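Local coordinates for acetylene hydratase (Pelobacter acetylenicus, PDB 2E7Z), which catalyses the hydration of acetylene to acetaldehyde, using a tungsten-bis(molybdopterin guanine dinucleotide) cofactor and a [4Fe-4S] cluster, at residues T354-Y362 with D704-G712; G638-T649 with G719-C727. All coordinates share one frame; numbering follows the deposited sequence.

Contact 1: T354-Y362 with D704-G712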
loop_
_atom_site.group_PDB
_atom_site.type_symbol
_atom_site.label_atom_id
_atom_site.label_comp_id
_atom_site.label_asym_id
_atom_site.label_seq_id
_atom_site.Cartn_x
_atom_site.Cartn_y
_atom_site.Cartn_z
ATOM N N THR A 354 -2.730 -9.954 -17.261
ATOM C CA THR A 354 -2.470 -11.371 -17.519
ATOM C C THR A 354 -1.480 -11.538 -18.675
ATOM O O THR A 354 -0.662 -12.457 -18.640
ATOM C CB THR A 354 -3.788 -12.113 -17.770
ATOM O OG1 THR A 354 -4.621 -11.988 -16.610
ATOM C CG2 THR A 354 -3.539 -13.630 -18.014
ATOM N N GLU A 355 -1.534 -10.655 -19.664
ATOM C CA GLU A 355 -0.705 -10.752 -20.851
ATOM C C GLU A 355 0.625 -10.008 -20.736
ATOM O O GLU A 355 1.461 -10.115 -21.651
ATOM C CB GLU A 355 -1.475 -10.266 -22.092
ATOM C CG GLU A 355 -2.773 -11.010 -22.392
ATOM C CD GLU A 355 -2.632 -12.520 -22.465
ATOM O OE1 GLU A 355 -1.698 -13.024 -23.139
ATOM O OE2 GLU A 355 -3.471 -13.214 -21.851
ATOM N N THR A 356 0.850 -9.297 -19.625
ATOM C CA THR A 356 2.054 -8.493 -19.469
ATOM C C THR A 356 2.810 -8.824 -18.196
ATOM O O THR A 356 3.986 -9.201 -18.263
ATOM C CB THR A 356 1.723 -6.983 -19.473
ATOM O OG1 THR A 356 0.700 -6.718 -18.500
ATOM C CG2 THR A 356 1.254 -6.547 -20.867
ATOM N N TYR A 357 2.127 -8.715 -17.054
ATOM C CA TYR A 357 2.675 -9.045 -15.747
ATOM C C TYR A 357 1.673 -9.907 -14.976
ATOM O O TYR A 357 0.987 -9.442 -14.055
ATOM C CB TYR A 357 3.041 -7.784 -14.977
ATOM C CG TYR A 357 4.085 -6.998 -15.692
ATOM C CD1 TYR A 357 5.425 -7.281 -15.497
ATOM C CD2 TYR A 357 3.731 -5.924 -16.530
ATOM C CE1 TYR A 357 6.412 -6.561 -16.150
ATOM C CE2 TYR A 357 4.704 -5.202 -17.194
ATOM C CZ TYR A 357 6.045 -5.538 -17.009
ATOM O OH TYR A 357 7.017 -4.816 -17.665
ATOM N N PRO A 358 1.558 -11.172 -15.379
ATOM C CA PRO A 358 0.527 -12.044 -14.807
ATOM C C PRO A 358 0.688 -12.402 -13.320
ATOM O O PRO A 358 -0.257 -12.887 -12.711
ATOM C CB PRO A 358 0.631 -13.318 -15.685
ATOM C CG PRO A 358 2.052 -13.280 -16.168
ATOM C CD PRO A 358 2.294 -11.848 -16.471
ATOM N N PHE A 359 1.875 -12.242 -12.753
ATOM C CA PHE A 359 2.119 -12.721 -11.373
ATOM C C PHE A 359 0.949 -12.437 -10.396
ATOM O O PHE A 359 0.414 -13.336 -9.767
ATOM C CB PHE A 359 3.445 -12.162 -10.857
ATOM C CG PHE A 359 3.722 -12.450 -9.394
ATOM C CD1 PHE A 359 3.268 -13.623 -8.790
ATOM C CD2 PHE A 359 4.489 -11.578 -8.653
ATOM C CE1 PHE A 359 3.508 -13.875 -7.431
ATOM C CE2 PHE A 359 4.765 -11.833 -7.297
ATOM C CZ PHE A 359 4.263 -12.989 -6.692
ATOM N N LEU A 360 0.547 -11.173 -10.280
ATOM C CA LEU A 360 -0.417 -10.792 -9.246
ATOM C C LEU A 360 -1.890 -10.971 -9.643
ATOM O O LEU A 360 -2.808 -10.703 -8.845
ATOM C CB LEU A 360 -0.109 -9.370 -8.767
ATOM C CG LEU A 360 1.240 -9.197 -8.023
ATOM C CD1 LEU A 360 1.619 -7.736 -7.826
ATOM C CD2 LEU A 360 1.283 -10.013 -6.685
ATOM N N THR A 361 -2.107 -11.440 -10.872
ATOM C CA THR A 361 -3.434 -11.770 -11.360
ATOM C C THR A 361 -3.924 -13.105 -10.834
ATOM O O THR A 361 -3.143 -13.885 -10.281
ATOM C CB THR A 361 -3.522 -11.801 -12.901
ATOM O OG1 THR A 361 -2.812 -12.971 -13.380
ATOM C CG2 THR A 361 -2.968 -10.511 -13.544
ATOM N N TYR A 362 -5.208 -13.381 -11.037
ATOM C CA TYR A 362 -5.718 -14.742 -10.783
ATOM C C TYR A 362 -4.833 -15.806 -11.410
ATOM O O TYR A 362 -4.565 -16.853 -10.786
ATOM C CB TYR A 362 -7.103 -14.942 -11.352
ATOM C CG TYR A 362 -8.207 -14.238 -10.606
ATOM C CD1 TYR A 362 -8.680 -14.748 -9.395
ATOM C CD2 TYR A 362 -8.815 -13.102 -11.144
ATOM C CE1 TYR A 362 -9.728 -14.123 -8.718
ATOM C CE2 TYR A 362 -9.854 -12.438 -10.457
ATOM C CZ TYR A 362 -10.307 -12.971 -9.260
ATOM O OH TYR A 362 -11.346 -12.392 -8.587
ATOM N N ASP A 704 8.297 -0.557 -19.630
ATOM C CA ASP A 704 8.843 -1.787 -19.055
ATOM C C ASP A 704 10.198 -1.562 -18.398
ATOM O O ASP A 704 10.495 -2.181 -17.362
ATOM C CB ASP A 704 8.959 -2.878 -20.129
ATOM C CG ASP A 704 7.619 -3.346 -20.653
ATOM O OD1 ASP A 704 6.591 -3.234 -19.938
ATOM O OD2 ASP A 704 7.598 -3.871 -21.799
ATOM N N TRP A 705 11.023 -0.680 -18.959
ATOM C CA TRP A 705 12.351 -0.448 -18.366
ATOM C C TRP A 705 12.258 -0.011 -16.897
ATOM O O TRP A 705 13.151 -0.330 -16.107
ATOM C CB TRP A 705 13.194 0.531 -19.207
ATOM C CG TRP A 705 12.701 1.943 -19.160
ATOM C CD1 TRP A 705 11.924 2.569 -20.093
ATOM C CD2 TRP A 705 12.957 2.905 -18.132
ATOM N NE1 TRP A 705 11.674 3.865 -19.702
ATOM C CE2 TRP A 705 12.288 4.100 -18.500
ATOM C CE3 TRP A 705 13.688 2.880 -16.934
ATOM C CZ2 TRP A 705 12.302 5.258 -17.703
ATOM C CZ3 TRP A 705 13.710 4.028 -16.138
ATOM C CH2 TRP A 705 13.044 5.210 -16.538
ATOM N N ASN A 706 11.174 0.685 -16.519
ATOM C CA ASN A 706 11.020 1.183 -15.149
ATOM C C ASN A 706 10.090 0.348 -14.269
ATOM O O ASN A 706 9.711 0.806 -13.185
ATOM C CB ASN A 706 10.525 2.644 -15.143
ATOM C CG ASN A 706 10.691 3.315 -13.786
ATOM O OD1 ASN A 706 9.769 3.986 -13.272
ATOM N ND2 ASN A 706 11.842 3.175 -13.210
ATOM N N LEU A 707 9.687 -0.822 -14.757
ATOM C CA LEU A 707 8.858 -1.763 -13.976
ATOM C C LEU A 707 9.640 -2.935 -13.420
ATOM O O LEU A 707 10.499 -3.501 -14.100
ATOM C CB LEU A 707 7.658 -2.291 -14.782
ATOM C CG LEU A 707 6.704 -1.211 -15.326
ATOM C CD1 LEU A 707 5.557 -1.917 -16.053
ATOM C CD2 LEU A 707 6.159 -0.311 -14.213
ATOM N N ASP A 708 9.350 -3.284 -12.173
ATOM C CA ASP A 708 9.810 -4.568 -11.628
ATOM C C ASP A 708 9.331 -5.663 -12.588
ATOM O O ASP A 708 8.147 -5.760 -12.886
ATOM C CB ASP A 708 9.248 -4.737 -10.211
ATOM C CG ASP A 708 9.654 -6.034 -9.567
ATOM O OD1 ASP A 708 8.903 -7.038 -9.686
ATOM O OD2 ASP A 708 10.722 -6.035 -8.913
ATOM N N PRO A 709 10.265 -6.447 -13.167
ATOM C CA PRO A 709 9.879 -7.424 -14.185
ATOM C C PRO A 709 8.882 -8.488 -13.744
ATOM O O PRO A 709 8.081 -8.943 -14.552
ATOM C CB PRO A 709 11.224 -8.064 -14.588
ATOM C CG PRO A 709 12.214 -7.009 -14.333
ATOM C CD PRO A 709 11.726 -6.348 -13.037
ATOM N N GLU A 710 8.935 -8.890 -12.474
ATOM C CA GLU A 710 8.072 -9.974 -11.998
ATOM C C GLU A 710 6.699 -9.474 -11.542
ATOM O O GLU A 710 5.690 -10.161 -11.723
ATOM C CB GLU A 710 8.726 -10.718 -10.837
ATOM C CG GLU A 710 10.021 -11.460 -11.197
ATOM C CD GLU A 710 11.302 -10.616 -11.181
ATOM O OE1 GLU A 710 11.257 -9.402 -10.886
ATOM O OE2 GLU A 710 12.380 -11.205 -11.463
ATOM N N GLN A 711 6.662 -8.287 -10.938
ATOM C CA GLN A 711 5.402 -7.771 -10.384
ATOM C C GLN A 711 4.726 -6.722 -11.265
ATOM O O GLN A 711 3.515 -6.512 -11.148
ATOM C CB GLN A 711 5.641 -7.164 -9.005
ATOM C CG GLN A 711 6.086 -8.164 -7.938
ATOM C CD GLN A 711 6.738 -7.471 -6.781
ATOM O OE1 GLN A 711 7.890 -6.979 -6.879
ATOM N NE2 GLN A 711 6.052 -7.443 -5.670
ATOM N N GLY A 712 5.494 -6.049 -12.124
ATOM C CA GLY A 712 4.914 -4.995 -12.978
ATOM C C GLY A 712 4.555 -3.721 -12.234
ATOM O O GLY A 712 3.738 -2.946 -12.711
HETATM O O HOH W 1 1.983 -8.953 -11.519
HETATM O O HOH W 2 9.775 -4.863 -16.815
#
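The phenol ring of Tyr-357 lies across the turn at the end of 704-712, one face packed on the CA of Gly-712, which sits 3.6 Å from the ring centroid in a CH-pi contact. A CB at Gly-712 would run into this ring, and the positive phi of Gly-712 also favours glycine. The carbonyl oxygen of Pro-709 meets the ring edge in plane, 3.3 Å from Tyr-357 CD1, while CD1 of Leu-707 packs against Tyr-357 CE2. With CG anti to the carbonyl carbon (chi1 -61°), the ring carries its hydroxyl to Asp-704, where OH donates to OD1 over 2.8 Å, arriving from above the carboxylate plane. A water that donates to both Tyr-357 OH and Asp-704 O adds a second link.

Apart from a 3-10 turn at 704-706, both segments are irregular, and the contact joins the molybdopterin oxidoreductase region to the C-terminal part of the chain. In 704-712 an Asx motif shapes the turn: Asp-708 OD1 accepts from Gln-711 N at 2.9 Å on its anti lone pair, while OD2 is bound by the backbone N of Cys-301, at helix 300-314. Beyond the tyrosine, the ring edge of Phe-359 meets CG of Gln-711, the two side chains running side by side, and helix 140-150 packs against both. A water bridges Tyr-357 O, Leu-360 N and Gln-711 O, and this last oxygen also accepts from Tyr-136 OH.

Contact 2: G638-T649 with G719-C727; sequences GLPSGEWIWVET and GILAKAYKC
Tyr-725 and Trp-646, a hydrogen-bonded antiparallel pair, lie side by side on one face of the sheet, the five-membered ring of the indole oblique to the phenol ring at 35°. CB of Trp-646 sits over the tyrosine face, 3.8 Å from the ring centroid, while CD1 of the indole touches Tyr-725 CE2. The indole in turn has the sulfur of the C-terminal Cys-727 over one face, SG 3.9 Å from the centroid of its five-membered ring; in the indole plane, NE1 donates to a water that reaches Cys-727 O. With its CG between backbone N and carbonyl carbon (chi1 55°), Tyr-725 leans diagonally across to Glu-648 on the neighbouring strand, where OH donates to OE1 at 2.6 Å on the anti side but tilted out of the carboxylate plane; Arg-653 is a further partner of this hydroxyl. A leucine in place of Tyr-725 would probably leave Glu-648 OE1 without its phenolic donor and strip the aromatic cover from Trp-646 CB. On the other face of the sheet Ala-724 meets Ile-645; both, with Val-647, pack on Ile-669 of strand 668-671. Strands 644-648 and 720-726 are central neighbours in the mixed sheet of the C-terminal molybdopterin dinucleotide-binding domain, of the double-psi beta-barrel clan.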
loop_
_atom_site.group_PDB
_atom_site.type_symbol
_atom_site.label_atom_id
_atom_site.label_comp_id
_atom_site.label_asym_id
_atom_site.label_seq_id
_atom_site.Cartn_x
_atom_site.Cartn_y
_atom_site.Cartn_z
ATOM N N GLY A 638 22.932 26.403 -8.396
ATOM C CA GLY A 638 22.504 27.800 -8.326
ATOM C C GLY A 638 21.064 27.981 -7.877
ATOM O O GLY A 638 20.383 28.920 -8.292
ATOM N N LEU A 639 20.594 27.086 -7.017
ATOM C CA LEU A 639 19.212 27.129 -6.557
ATOM C C LEU A 639 19.158 27.464 -5.074
ATOM O O LEU A 639 19.479 26.636 -4.228
ATOM C CB LEU A 639 18.516 25.786 -6.815
ATOM C CG LEU A 639 18.651 25.158 -8.209
ATOM C CD1 LEU A 639 18.132 23.720 -8.211
ATOM C CD2 LEU A 639 17.933 25.996 -9.242
ATOM N N PRO A 640 18.761 28.700 -4.750
ATOM C CA PRO A 640 18.720 29.076 -3.338
ATOM C C PRO A 640 17.675 28.254 -2.584
ATOM O O PRO A 640 16.569 28.022 -3.105
ATOM C CB PRO A 640 18.349 30.566 -3.375
ATOM C CG PRO A 640 18.590 31.004 -4.802
ATOM C CD PRO A 640 18.345 29.792 -5.643
ATOM N N SER A 641 18.043 27.771 -1.395
ATOM C CA SER A 641 17.116 26.996 -0.563
ATOM C C SER A 641 15.936 27.902 -0.320
ATOM O O SER A 641 16.118 29.077 -0.008
ATOM C CB SER A 641 17.756 26.583 0.776
ATOM O OG SER A 641 16.925 25.665 1.490
ATOM N N GLY A 642 14.724 27.380 -0.480
ATOM C CA GLY A 642 13.546 28.253 -0.416
ATOM C C GLY A 642 13.051 28.892 -1.702
ATOM O O GLY A 642 12.184 29.761 -1.662
ATOM N N GLU A 643 13.556 28.438 -2.848
ATOM C CA GLU A 643 13.079 28.947 -4.136
ATOM C C GLU A 643 12.425 27.825 -4.964
ATOM O O GLU A 643 12.786 26.662 -4.809
ATOM C CB GLU A 643 14.217 29.624 -4.914
ATOM C CG GLU A 643 14.994 30.708 -4.134
ATOM C CD GLU A 643 14.133 31.861 -3.651
ATOM O OE1 GLU A 643 13.161 32.233 -4.355
ATOM O OE2 GLU A 643 14.441 32.408 -2.562
ATOM N N TRP A 644 11.478 28.199 -5.825
ATOM C CA TRP A 644 10.734 27.224 -6.658
ATOM C C TRP A 644 11.555 26.675 -7.814
ATOM O O TRP A 644 12.246 27.433 -8.515
ATOM C CB TRP A 644 9.446 27.863 -7.172
ATOM C CG TRP A 644 8.426 28.058 -6.078
ATOM C CD1 TRP A 644 8.312 29.130 -5.236
ATOM C CD2 TRP A 644 7.402 27.130 -5.686
ATOM N NE1 TRP A 644 7.268 28.930 -4.356
ATOM C CE2 TRP A 644 6.690 27.714 -4.616
ATOM C CE3 TRP A 644 7.009 25.861 -6.144
ATOM C CZ2 TRP A 644 5.610 27.074 -3.991
ATOM C CZ3 TRP A 644 5.932 25.225 -5.526
ATOM C CH2 TRP A 644 5.245 25.839 -4.463
ATOM N N ILE A 645 11.458 25.360 -8.020
ATOM C CA ILE A 645 12.231 24.686 -9.043
ATOM C C ILE A 645 11.336 23.707 -9.805
ATOM O O ILE A 645 10.262 23.332 -9.322
ATOM C CB ILE A 645 13.448 23.908 -8.452
ATOM C CG1 ILE A 645 13.022 22.849 -7.430
ATOM C CG2 ILE A 645 14.453 24.850 -7.780
ATOM C CD1 ILE A 645 14.098 21.813 -7.142
ATOM N N TRP A 646 11.784 23.293 -10.989
ATOM C CA TRP A 646 11.250 22.100 -11.618
ATOM C C TRP A 646 12.182 20.931 -11.314
ATOM O O TRP A 646 13.413 21.065 -11.311
ATOM C CB TRP A 646 11.166 22.284 -13.132
ATOM C CG TRP A 646 10.175 23.290 -13.591
ATOM C CD1 TRP A 646 10.436 24.568 -14.039
ATOM C CD2 TRP A 646 8.757 23.107 -13.695
ATOM N NE1 TRP A 646 9.256 25.191 -14.399
ATOM C CE2 TRP A 646 8.213 24.308 -14.206
ATOM C CE3 TRP A 646 7.893 22.040 -13.408
ATOM C CZ2 TRP A 646 6.836 24.470 -14.430
ATOM C CZ3 TRP A 646 6.525 22.197 -13.648
ATOM C CH2 TRP A 646 6.014 23.412 -14.144
ATOM N N VAL A 647 11.599 19.768 -11.075
ATOM C CA VAL A 647 12.375 18.544 -11.005
ATOM C C VAL A 647 11.871 17.697 -12.162
ATOM O O VAL A 647 10.669 17.454 -12.281
ATOM C CB VAL A 647 12.211 17.823 -9.654
ATOM C CG1 VAL A 647 13.000 16.528 -9.644
ATOM C CG2 VAL A 647 12.662 18.759 -8.515
ATOM N N GLU A 648 12.787 17.267 -13.018
ATOM C CA GLU A 648 12.411 16.659 -14.284
ATOM C C GLU A 648 13.174 15.355 -14.494
ATOM O O GLU A 648 14.402 15.289 -14.318
ATOM C CB GLU A 648 12.698 17.639 -15.435
ATOM C CG GLU A 648 12.374 17.074 -16.824
ATOM C CD GLU A 648 12.457 18.090 -17.954
ATOM O OE1 GLU A 648 12.743 19.281 -17.716
ATOM O OE2 GLU A 648 12.204 17.692 -19.118
ATOM N N THR A 649 12.447 14.312 -14.876
ATOM C CA THR A 649 13.036 13.055 -15.325
ATOM C C THR A 649 12.829 12.977 -16.835
ATOM O O THR A 649 12.196 13.859 -17.439
ATOM C CB THR A 649 12.307 11.877 -14.680
ATOM O OG1 THR A 649 10.952 11.856 -15.168
ATOM C CG2 THR A 649 12.317 11.960 -13.162
ATOM N N GLY A 719 17.092 4.483 -9.023
ATOM C CA GLY A 719 16.893 3.840 -10.322
ATOM C C GLY A 719 16.360 4.730 -11.414
ATOM O O GLY A 719 16.079 4.262 -12.518
ATOM N N ILE A 720 16.258 6.011 -11.100
ATOM C CA ILE A 720 15.767 7.032 -12.031
ATOM C C ILE A 720 16.667 8.247 -11.870
ATOM O O ILE A 720 17.011 8.615 -10.751
ATOM C CB ILE A 720 14.306 7.461 -11.707
ATOM C CG1 ILE A 720 13.302 6.334 -11.972
ATOM C CG2 ILE A 720 13.891 8.690 -12.501
ATOM C CD1 ILE A 720 11.918 6.709 -11.383
ATOM N N LEU A 721 17.034 8.872 -12.984
ATOM C CA LEU A 721 17.810 10.096 -12.962
ATOM C C LEU A 721 16.905 11.306 -13.156
ATOM O O LEU A 721 15.849 11.241 -13.834
ATOM C CB LEU A 721 18.911 10.042 -14.030
ATOM C CG LEU A 721 20.000 8.980 -13.803
ATOM C CD1 LEU A 721 20.719 8.649 -15.113
ATOM C CD2 LEU A 721 20.985 9.410 -12.704
ATOM N N ALA A 722 17.318 12.411 -12.550
ATOM C CA ALA A 722 16.577 13.666 -12.590
ATOM C C ALA A 722 17.497 14.882 -12.695
ATOM O O ALA A 722 18.678 14.834 -12.309
ATOM C CB ALA A 722 15.683 13.793 -11.367
ATOM N N LYS A 723 16.929 15.972 -13.202
ATOM C CA LYS A 723 17.580 17.278 -13.145
ATOM C C LYS A 723 16.685 18.249 -12.390
ATOM O O LYS A 723 15.458 18.058 -12.319
ATOM C CB LYS A 723 17.862 17.824 -14.547
ATOM C CG LYS A 723 16.607 18.060 -15.389
ATOM C CD LYS A 723 16.906 18.802 -16.686
ATOM C CE LYS A 723 17.358 17.861 -17.755
ATOM N NZ LYS A 723 17.197 18.438 -19.136
ATOM N N ALA A 724 17.301 19.280 -11.818
ATOM C CA ALA A 724 16.559 20.298 -11.098
ATOM C C ALA A 724 16.996 21.657 -11.619
ATOM O O ALA A 724 18.198 21.901 -11.803
ATOM C CB ALA A 724 16.818 20.188 -9.614
ATOM N N TYR A 725 16.032 22.535 -11.864
ATOM C CA TYR A 725 16.328 23.868 -12.406
ATOM C C TYR A 725 15.306 24.914 -11.965
ATOM O O TYR A 725 14.176 24.572 -11.624
ATOM C CB TYR A 725 16.494 23.815 -13.946
ATOM C CG TYR A 725 15.317 23.213 -14.693
ATOM C CD1 TYR A 725 15.235 21.847 -14.915
ATOM C CD2 TYR A 725 14.291 24.019 -15.169
ATOM C CE1 TYR A 725 14.137 21.286 -15.611
ATOM C CE2 TYR A 725 13.203 23.481 -15.856
ATOM C CZ TYR A 725 13.132 22.115 -16.071
ATOM O OH TYR A 725 12.053 21.602 -16.754
ATOM N N LYS A 726 15.712 26.183 -11.936
ATOM C CA LYS A 726 14.834 27.269 -11.492
ATOM C C LYS A 726 13.602 27.419 -12.377
ATOM O O LYS A 726 13.678 27.224 -13.601
ATOM C CB LYS A 726 15.603 28.611 -11.431
ATOM C CG LYS A 726 16.127 29.013 -10.038
ATOM C CD LYS A 726 17.559 29.629 -10.047
ATOM C CE LYS A 726 17.730 30.836 -10.988
ATOM N NZ LYS A 726 17.741 32.165 -10.288
ATOM N N CYS A 727 12.467 27.724 -11.744
ATOM C CA CYS A 727 11.232 28.069 -12.439
ATOM C C CYS A 727 11.340 29.417 -13.156
ATOM O O CYS A 727 10.514 29.740 -14.005
ATOM C CB CYS A 727 10.068 28.118 -11.449
ATOM S SG CYS A 727 9.456 26.503 -10.977
ATOM O OXT CYS A 727 12.244 30.224 -12.904
HETATM O O HOH W 3 9.159 27.756 -15.266
HETATM O O HOH W 4 14.738 17.214 -20.376
#

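From the N terminus the chain reaches 354-362 first, in the loop between helices 345-350 and 362-365, and then 638-649, which holds strand 644-648. The chain's return to 704-712 closes contact 1, a loop of 341 intervening residues; the last strand then closes contact 2, with only 69 residues between its segments. Because the segments alternate along the chain, the two closures cross and neither nests in the other. Contact 1 fastens the loop ahead of the last strand to that interhelical loop, whereas contact 2 joins two strands within the C-terminal sheet. Their centres lie about 31 Å apart, yet the contacts touch where Asn-706 packs against Ile-720.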